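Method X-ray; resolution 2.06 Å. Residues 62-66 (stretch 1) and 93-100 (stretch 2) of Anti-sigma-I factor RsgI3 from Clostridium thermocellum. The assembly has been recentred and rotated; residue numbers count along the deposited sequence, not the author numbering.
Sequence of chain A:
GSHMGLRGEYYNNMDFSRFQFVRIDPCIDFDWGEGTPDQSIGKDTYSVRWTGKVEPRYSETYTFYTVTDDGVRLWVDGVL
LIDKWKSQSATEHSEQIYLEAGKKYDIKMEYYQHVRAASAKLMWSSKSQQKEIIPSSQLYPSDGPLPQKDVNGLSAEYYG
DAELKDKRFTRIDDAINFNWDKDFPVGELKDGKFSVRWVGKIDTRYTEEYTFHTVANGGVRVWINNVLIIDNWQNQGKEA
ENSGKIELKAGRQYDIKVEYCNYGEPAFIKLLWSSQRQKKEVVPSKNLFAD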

# COMPACT_ATOMS: atom_id res chain seq x y z
N TYR A 62 -6.64 -4.76 32.88
CA TYR A 62 -6.67 -3.48 32.12
C TYR A 62 -7.76 -3.55 31.08
O TYR A 62 -8.01 -4.61 30.48
CB TYR A 62 -5.31 -3.15 31.53
CG TYR A 62 -4.35 -2.54 32.51
CD1 TYR A 62 -3.50 -3.34 33.28
CD2 TYR A 62 -4.32 -1.17 32.69
CE1 TYR A 62 -2.62 -2.76 34.17
CE2 TYR A 62 -3.48 -0.59 33.62
CZ TYR A 62 -2.60 -1.38 34.33
OH TYR A 62 -1.75 -0.80 35.21
N THR A 63 -8.42 -2.42 30.88
CA THR A 63 -9.24 -2.11 29.70
C THR A 63 -8.39 -1.18 28.83
O THR A 63 -7.89 -0.17 29.39
CB THR A 63 -10.61 -1.57 30.10
OG1 THR A 63 -11.21 -2.52 30.99
CG2 THR A 63 -11.53 -1.26 28.92
N PHE A 64 -8.13 -1.54 27.56
CA PHE A 64 -7.65 -0.61 26.50
C PHE A 64 -8.85 -0.10 25.72
O PHE A 64 -9.90 -0.82 25.45
CB PHE A 64 -6.68 -1.30 25.55
CG PHE A 64 -5.41 -1.57 26.26
CD1 PHE A 64 -5.33 -2.63 27.15
CD2 PHE A 64 -4.36 -0.71 26.15
CE1 PHE A 64 -4.15 -2.87 27.83
CE2 PHE A 64 -3.17 -0.98 26.81
CZ PHE A 64 -3.08 -2.05 27.66
N TYR A 65 -8.79 1.20 25.44
CA TYR A 65 -9.80 1.90 24.61
C TYR A 65 -9.08 2.63 23.47
O TYR A 65 -8.03 3.24 23.69
CB TYR A 65 -10.59 2.96 25.37
CG TYR A 65 -11.00 2.64 26.78
CD1 TYR A 65 -10.06 2.53 27.82
CD2 TYR A 65 -12.34 2.45 27.08
CE1 TYR A 65 -10.48 2.28 29.12
CE2 TYR A 65 -12.76 2.17 28.38
CZ TYR A 65 -11.83 2.08 29.40
OH TYR A 65 -12.29 1.77 30.65
N THR A 66 -9.72 2.60 22.30
CA THR A 66 -9.36 3.37 21.10
C THR A 66 -10.56 4.25 20.80
O THR A 66 -11.68 3.80 20.95
CB THR A 66 -8.97 2.45 19.94
OG1 THR A 66 -10.11 1.66 19.56
CG2 THR A 66 -7.82 1.53 20.27
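Stretch 2 93-100: HSEQIYLE

Residues 93-99 of stretch 2 form a β-strand that runs antiparallel to the strand of stretch 1. The N-to-C directions differ by 155°, and the axes approach to 4.6 Å. E100 lies beyond the strand and makes no contact.

Y62 pairs with I97 through two backbone hydrogen bonds, Y62 N to I97 O at 2.9 Å and I97 N to Y62 O at 3.0 Å. The Y62 ring meets L99 obliquely, with Y62 CD1 3.8 Å from L99 CD1.

T63 faces Q96 in a non-hydrogen-bonded pair, CA to CA 4.4 Å. T63 OG1 lies 3.6 Å from Q96 CG, a packing contact. T63 CA also makes a CA-H...O contact with E95 O at 3.4 Å.

F64 pairs with E95: F64 N to E95 O is 2.9 Å, and E95 N to F64 O is 3.1 Å. The F64 side chain lies on the face of Y62 and I97; F64 CE1 is 3.8 Å from I97 CG2 and 3.9 Å from L99 CD1. The leucine methyl sits at the ring edge.

Y65 lies opposite S94, CA to CA 4.3 Å, on the face of T63 and Q96. Y65 CD2 is 3.8 Å from S94 CB.

T66 pairs with H93, the last pair within these stretches. T66 N to H93 O and H93 N to T66 O are both 3.0 Å hydrogen bonds.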

# COMPACT_ATOMS: atom_id res chain seq x y z
N HIS A 93 -14.03 1.87 21.17
CA HIS A 93 -14.07 0.39 21.20
C HIS A 93 -13.09 0.03 22.29
O HIS A 93 -12.20 0.87 22.57
CB HIS A 93 -13.60 -0.27 19.87
CG HIS A 93 -14.42 0.14 18.69
ND1 HIS A 93 -15.77 -0.16 18.58
CD2 HIS A 93 -14.10 0.84 17.56
CE1 HIS A 93 -16.25 0.35 17.45
NE2 HIS A 93 -15.22 0.93 16.78
N SER A 94 -13.26 -1.11 22.92
CA SER A 94 -12.42 -1.44 24.07
C SER A 94 -12.37 -2.95 24.25
O SER A 94 -13.32 -3.57 23.81
CB SER A 94 -13.00 -0.79 25.30
OG SER A 94 -14.36 -1.23 25.54
N GLU A 95 -11.37 -3.46 24.99
CA GLU A 95 -11.26 -4.86 25.40
C GLU A 95 -10.37 -4.94 26.61
O GLU A 95 -9.65 -3.97 26.90
CB GLU A 95 -10.69 -5.78 24.29
CG GLU A 95 -11.76 -6.72 23.71
CD GLU A 95 -12.53 -7.69 24.63
OE1 GLU A 95 -12.02 -8.02 25.80
OE2 GLU A 95 -13.67 -8.15 24.22
N GLN A 96 -10.37 -6.09 27.26
CA GLN A 96 -9.64 -6.30 28.53
C GLN A 96 -8.62 -7.36 28.34
O GLN A 96 -8.81 -8.24 27.48
CB GLN A 96 -10.57 -6.67 29.70
CG GLN A 96 -11.84 -5.83 29.74
CD GLN A 96 -12.79 -6.30 30.83
OE1 GLN A 96 -12.43 -7.06 31.73
NE2 GLN A 96 -14.04 -5.90 30.74
N ILE A 97 -7.58 -7.28 29.16
CA ILE A 97 -6.47 -8.24 29.18
C ILE A 97 -5.83 -8.06 30.56
O ILE A 97 -5.80 -6.93 31.07
CB ILE A 97 -5.50 -7.95 28.02
CG1 ILE A 97 -4.34 -8.92 28.03
CG2 ILE A 97 -4.99 -6.52 28.10
CD1 ILE A 97 -3.62 -9.09 26.68
N TYR A 98 -5.28 -9.12 31.12
CA TYR A 98 -4.69 -9.07 32.46
C TYR A 98 -3.21 -8.82 32.27
O TYR A 98 -2.57 -9.59 31.54
CB TYR A 98 -4.97 -10.32 33.29
CG TYR A 98 -4.35 -10.30 34.66
CD1 TYR A 98 -3.03 -10.65 34.81
CD2 TYR A 98 -5.05 -9.88 35.78
CE1 TYR A 98 -2.39 -10.60 36.04
CE2 TYR A 98 -4.44 -9.85 37.03
CZ TYR A 98 -3.09 -10.19 37.16
OH TYR A 98 -2.39 -10.22 38.36
N LEU A 99 -2.69 -7.77 32.93
CA LEU A 99 -1.23 -7.48 32.88
C LEU A 99 -0.67 -7.36 34.31
O LEU A 99 -1.45 -7.02 35.27
CB LEU A 99 -1.00 -6.20 32.06
CG LEU A 99 -1.72 -6.14 30.71
CD1 LEU A 99 -1.73 -4.71 30.22
CD2 LEU A 99 -1.03 -7.06 29.70
N GLU A 100 0.64 -7.53 34.35
CA GLU A 100 1.56 -7.51 35.51
C GLU A 100 2.36 -6.18 35.56
O GLU A 100 3.14 -5.88 34.61
CB GLU A 100 2.50 -8.70 35.37
CG GLU A 100 1.80 -10.04 35.41
CD GLU A 100 2.84 -11.11 35.70
OE1 GLU A 100 3.51 -11.04 36.80
OE2 GLU A 100 3.06 -11.94 34.81